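Local coordinates for protein phenol hydroxylase component phN (PDB 3U52) that probably hydroxylates phenol at a carboxylate-bridged di-iron centre, as the large oxygenase subunit of a multicomponent bacterial monooxygenase, at residues 102-107 against 166-172; 397-402 against 430-436. All blocks are in the same frame, centred on the assembly; numbering follows the deposited sequence.

Contact 1. Residues 102-107 against 166-172. With XE (xenon), chain R.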
# COMPACT_ATOMS: atom_id res chain seq x y z
N SER A 102 -21.26 -4.98 -13.79
CA SER A 102 -22.34 -4.57 -14.67
C SER A 102 -23.67 -4.34 -13.93
O SER A 102 -24.54 -3.58 -14.41
CB SER A 102 -22.47 -5.57 -15.81
OG SER A 102 -22.68 -6.85 -15.31
N GLY A 103 -23.83 -4.98 -12.75
CA GLY A 103 -25.07 -4.84 -11.97
C GLY A 103 -25.01 -4.10 -10.64
O GLY A 103 -26.05 -3.57 -10.16
N ILE A 104 -23.84 -4.08 -10.00
CA ILE A 104 -23.72 -3.47 -8.66
C ILE A 104 -22.92 -2.17 -8.69
O ILE A 104 -23.42 -1.14 -8.17
CB ILE A 104 -23.19 -4.43 -7.54
CG1 ILE A 104 -24.21 -5.50 -7.20
CG2 ILE A 104 -22.96 -3.68 -6.24
CD1 ILE A 104 -23.98 -6.80 -7.93
N SER A 105 -21.74 -2.15 -9.34
CA SER A 105 -21.01 -0.86 -9.46
C SER A 105 -21.84 0.31 -10.01
O SER A 105 -21.69 1.45 -9.53
CB SER A 105 -19.76 -0.97 -10.32
OG SER A 105 -18.75 -1.68 -9.64
N PRO A 106 -22.64 0.07 -11.07
CA PRO A 106 -23.41 1.19 -11.57
C PRO A 106 -24.39 1.72 -10.53
O PRO A 106 -24.67 2.92 -10.51
CB PRO A 106 -24.12 0.61 -12.80
CG PRO A 106 -23.18 -0.59 -13.27
CD PRO A 106 -22.83 -1.16 -11.87
N LEU A 107 -24.84 0.88 -9.62
CA LEU A 107 -25.67 1.32 -8.52
C LEU A 107 -24.92 2.26 -7.57
O LEU A 107 -25.53 3.19 -7.02
CB LEU A 107 -26.26 0.13 -7.76
CG LEU A 107 -27.66 -0.34 -8.21
CD1 LEU A 107 -28.05 0.06 -9.60
CD2 LEU A 107 -27.93 -1.82 -7.88
N HIS A 166 -25.45 -2.18 -18.53
CA HIS A 166 -26.42 -1.90 -17.40
C HIS A 166 -27.71 -1.23 -17.87
O HIS A 166 -28.77 -1.47 -17.33
CB HIS A 166 -25.77 -0.97 -16.35
CG HIS A 166 -26.59 -0.76 -15.10
ND1 HIS A 166 -26.62 -1.67 -14.06
CD2 HIS A 166 -27.35 0.28 -14.69
CE1 HIS A 166 -27.38 -1.21 -13.08
NE2 HIS A 166 -27.83 -0.01 -13.43
N ASP A 167 -27.59 -0.37 -18.89
CA ASP A 167 -28.76 0.35 -19.47
C ASP A 167 -29.60 -0.49 -20.46
O ASP A 167 -30.72 -0.10 -20.78
CB ASP A 167 -28.32 1.64 -20.18
CG ASP A 167 -27.92 2.79 -19.22
OD1 ASP A 167 -28.13 2.70 -18.01
OD2 ASP A 167 -27.42 3.84 -19.69
N ARG A 168 -29.05 -1.62 -20.93
CA ARG A 168 -29.64 -2.33 -22.08
C ARG A 168 -29.98 -3.77 -21.80
O ARG A 168 -31.07 -4.21 -22.15
CB ARG A 168 -28.73 -2.25 -23.32
CG ARG A 168 -28.52 -0.82 -23.80
CD ARG A 168 -27.47 -0.69 -24.89
NE ARG A 168 -27.34 0.71 -25.33
CZ ARG A 168 -26.82 1.71 -24.60
NH1 ARG A 168 -26.34 1.52 -23.37
NH2 ARG A 168 -26.80 2.94 -25.11
N VAL A 169 -29.04 -4.50 -21.22
CA VAL A 169 -29.16 -5.95 -21.07
C VAL A 169 -30.32 -6.39 -20.20
O VAL A 169 -30.55 -5.85 -19.13
CB VAL A 169 -27.83 -6.59 -20.53
CG1 VAL A 169 -28.02 -8.07 -20.29
CG2 VAL A 169 -26.68 -6.39 -21.51
N TRP A 170 -31.01 -7.43 -20.67
CA TRP A 170 -32.24 -7.88 -20.05
C TRP A 170 -32.15 -7.99 -18.53
O TRP A 170 -32.90 -7.32 -17.83
CB TRP A 170 -32.79 -9.17 -20.75
CG TRP A 170 -31.93 -10.40 -20.56
CD1 TRP A 170 -30.81 -10.76 -21.28
CD2 TRP A 170 -32.14 -11.44 -19.58
NE1 TRP A 170 -30.27 -11.94 -20.77
CE2 TRP A 170 -31.07 -12.39 -19.73
CE3 TRP A 170 -33.09 -11.65 -18.55
CZ2 TRP A 170 -30.95 -13.54 -18.90
CZ3 TRP A 170 -32.97 -12.82 -17.73
CH2 TRP A 170 -31.93 -13.75 -17.92
N TYR A 171 -31.21 -8.77 -18.00
CA TYR A 171 -31.21 -9.08 -16.56
C TYR A 171 -30.72 -7.89 -15.67
O TYR A 171 -31.02 -7.79 -14.49
CB TYR A 171 -30.38 -10.37 -16.32
CG TYR A 171 -28.87 -10.15 -16.34
CD1 TYR A 171 -28.21 -9.82 -15.15
CD2 TYR A 171 -28.12 -10.28 -17.50
CE1 TYR A 171 -26.88 -9.59 -15.12
CE2 TYR A 171 -26.74 -10.05 -17.48
CZ TYR A 171 -26.13 -9.70 -16.26
OH TYR A 171 -24.79 -9.42 -16.09
N LEU A 172 -29.94 -7.00 -16.27
CA LEU A 172 -29.50 -5.76 -15.60
C LEU A 172 -30.60 -4.70 -15.47
O LEU A 172 -30.43 -3.73 -14.72
CB LEU A 172 -28.28 -5.15 -16.35
CG LEU A 172 -27.10 -6.15 -16.36
CD1 LEU A 172 -25.96 -5.68 -17.27
CD2 LEU A 172 -26.60 -6.31 -14.92
XE XE R . -33.58 -13.68 -22.11
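The imidazole of His166 has Pro106 CB over the centre of one face, 3.5 Å from the ring centroid and only 6° off the normal, a CH-pi contact. Leu172 O lies above the opposite face near the rim, and Ser102 O and Gly103 O lie at the edge, close to the ring plane. With chi1 at -173°, CG stands anti to the backbone N, and the ring reaches across into a hole formed by Ser102, Gly103, Pro106 and Leu107. There ND1 donates to Ser102 O at 2.8 Å with an N-H...O angle of 150°. A rigid proline suits the face, and a flat ring with an N-H at its edge suits the carbonyl. The break between helices 94-103 and 105-121, within the helical hydroxylase domain, is thus met by the turn leading into helix 173-184; helix 105-121 also carries iron ligand Glu108. Gly103 suits its place because its bare CA accepts Leu172 CD2 at 3.6 Å, where a side chain would be tightly pressed. The other methyl, Leu172 CD1, packs 3.8 Å from Ser102 CB. Ser102 OG is bonded to Lys98 O, and Tyr171 OH to Asn347. Farther along the turn, xenon sits over the centre of one Trp170 ring face, 3.7 Å from CD2, while Tyr171 CB lies over the rim of the other; Tyr342 and Pro396 complete this pocket.

Contact 2. Residues 397-402 against 430-436. With ZN (zinc ion), chain I.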
# COMPACT_ATOMS: atom_id res chain seq x y z
N GLN A 397 -41.67 -14.21 -20.07
CA GLN A 397 -42.47 -13.19 -19.41
C GLN A 397 -41.64 -12.58 -18.28
O GLN A 397 -40.97 -13.30 -17.53
CB GLN A 397 -43.71 -13.87 -18.81
CG GLN A 397 -44.70 -12.89 -18.14
CD GLN A 397 -45.87 -13.65 -17.57
OE1 GLN A 397 -45.76 -14.31 -16.54
NE2 GLN A 397 -47.00 -13.57 -18.23
N LEU A 398 -41.68 -11.24 -18.17
CA LEU A 398 -41.02 -10.50 -17.12
C LEU A 398 -42.08 -9.91 -16.19
O LEU A 398 -43.20 -9.55 -16.66
CB LEU A 398 -40.20 -9.34 -17.73
CG LEU A 398 -39.06 -9.69 -18.69
CD1 LEU A 398 -38.29 -8.41 -19.01
CD2 LEU A 398 -38.15 -10.75 -18.06
N CYS A 399 -41.75 -9.77 -14.89
CA CYS A 399 -42.62 -9.07 -13.95
C CYS A 399 -42.67 -7.58 -14.27
O CYS A 399 -41.64 -6.96 -14.46
CB CYS A 399 -42.09 -9.22 -12.53
SG CYS A 399 -43.09 -8.48 -11.22
N GLN A 400 -43.88 -7.00 -14.25
CA GLN A 400 -44.06 -5.59 -14.54
C GLN A 400 -43.30 -4.67 -13.51
O GLN A 400 -42.99 -3.50 -13.81
CB GLN A 400 -45.57 -5.24 -14.53
CG GLN A 400 -45.91 -3.76 -15.03
CD GLN A 400 -45.50 -3.55 -16.48
OE1 GLN A 400 -45.00 -2.47 -16.90
NE2 GLN A 400 -45.77 -4.54 -17.26
N VAL A 401 -43.00 -5.20 -12.33
CA VAL A 401 -42.44 -4.34 -11.24
C VAL A 401 -40.94 -4.63 -11.10
O VAL A 401 -40.12 -3.75 -11.34
CB VAL A 401 -43.21 -4.48 -9.90
CG1 VAL A 401 -42.47 -3.79 -8.74
CG2 VAL A 401 -44.68 -3.93 -10.02
N CYS A 402 -40.56 -5.86 -10.79
CA CYS A 402 -39.16 -6.14 -10.42
C CYS A 402 -38.37 -6.47 -11.66
O CYS A 402 -37.13 -6.38 -11.63
CB CYS A 402 -39.05 -7.25 -9.33
SG CYS A 402 -39.49 -8.92 -9.89
N HIS A 430 -48.73 -8.26 -15.71
CA HIS A 430 -48.34 -9.52 -15.06
C HIS A 430 -47.21 -9.30 -14.04
O HIS A 430 -46.32 -8.44 -14.23
CB HIS A 430 -47.89 -10.54 -16.11
CG HIS A 430 -48.93 -10.80 -17.17
ND1 HIS A 430 -49.80 -11.86 -17.11
CD2 HIS A 430 -49.31 -10.06 -18.23
CE1 HIS A 430 -50.63 -11.80 -18.14
NE2 HIS A 430 -50.36 -10.72 -18.83
N PHE A 431 -47.21 -10.16 -13.01
CA PHE A 431 -46.29 -10.08 -11.85
C PHE A 431 -45.75 -11.46 -11.48
O PHE A 431 -46.39 -12.47 -11.76
CB PHE A 431 -47.02 -9.44 -10.66
CG PHE A 431 -47.77 -8.20 -11.04
CD1 PHE A 431 -47.08 -7.00 -11.23
CD2 PHE A 431 -49.12 -8.26 -11.34
CE1 PHE A 431 -47.77 -5.84 -11.69
CE2 PHE A 431 -49.84 -7.08 -11.75
CZ PHE A 431 -49.16 -5.91 -11.95
N CYS A 432 -44.61 -11.48 -10.78
CA CYS A 432 -44.01 -12.75 -10.32
C CYS A 432 -44.61 -13.24 -8.97
O CYS A 432 -44.32 -14.38 -8.54
CB CYS A 432 -42.52 -12.55 -10.14
SG CYS A 432 -42.15 -11.32 -8.83
N SER A 433 -45.40 -12.40 -8.30
CA SER A 433 -45.81 -12.62 -6.92
C SER A 433 -46.87 -11.62 -6.46
O SER A 433 -47.10 -10.61 -7.12
CB SER A 433 -44.62 -12.40 -6.00
OG SER A 433 -44.11 -11.08 -6.24
N ASP A 434 -47.46 -11.88 -5.29
CA ASP A 434 -48.35 -10.95 -4.61
C ASP A 434 -47.58 -9.71 -4.22
O ASP A 434 -48.13 -8.64 -4.20
CB ASP A 434 -48.97 -11.57 -3.36
CG ASP A 434 -50.00 -12.67 -3.69
OD1 ASP A 434 -50.88 -12.47 -4.55
OD2 ASP A 434 -49.92 -13.73 -3.04
N GLY A 435 -46.31 -9.85 -3.86
CA GLY A 435 -45.59 -8.69 -3.34
C GLY A 435 -45.44 -7.61 -4.39
O GLY A 435 -45.65 -6.44 -4.11
N CYS A 436 -45.11 -8.03 -5.62
CA CYS A 436 -44.97 -7.11 -6.76
C CYS A 436 -46.35 -6.62 -7.23
O CYS A 436 -46.52 -5.47 -7.55
CB CYS A 436 -44.22 -7.81 -7.87
SG CYS A 436 -42.37 -7.84 -7.62
ZN ZN I . -41.70 -9.07 -9.39
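Four thiolates hold one zinc ion: Cys399 SG and Cys402 SG from 397-402, Cys432 SG and Cys436 SG from 430-436, with Cys402 SG 2.3 Å from the metal. Among the hydrogen bonds, Cys432 N donates to Cys399 SG at 3.4 Å, Val401 N donates to the same sulfur, and Cys402 N adds a weak bond; these would probably temper its negative charge. A chi1 of -177° turns this SG away from its own backbone N. Gln400 N bonds His430 O at 2.8 Å, joining loop to strand end. Ser433 OG caps helix 434-442 by accepting from Cys436 N. Gln397 NE2 lies over one face of the His430 ring, 3.5 Å from CG, amide and ring planes 27° apart; Gln397 OE1 bonds Thr406, and His430 ND1 bonds His419. In the apolar packing, Phe431 CE1 meets Gln400 CB at 3.6 Å and Val401 CG2, while beta-branched Val401 sets CB against Cys436 CB. With alanine in place of Phe431, a gap would probably open beside Gln400 and Val401. A CxxC pair, Cys399/Cys402, and a CxxxC pair, Cys432/Cys436 in the YHS-family region, make a Cys4 site, as in structural zinc sites, probably holding loop, strand end and helix start together.

In the fold
Contact 1 closes before contact 2 opens, so the two follow one another along the chain, their centres 19 Å apart and their nearest atoms about 5 Å apart without touching. Contact 1 is buried in the helical hydroxylase region, about 10 Å from the chain centre, where helices 94-103 and 105-121 meet the turn before helix 173-184. Contact 2 lies farther out, about 18 Å from that centre, and ties a loop to strand 427-431 of the two-stranded antiparallel sheet and to helix 434-442. The xenon pocket at Trp170 bridges the regions, since Pro396 directly precedes 397-402. Trp267 and Arg271 of helix 254-283 pack on Cys432, Ser433 and Cys436, setting the zinc site, probably structural given its four cysteines, against the helical region that holds the iron sites.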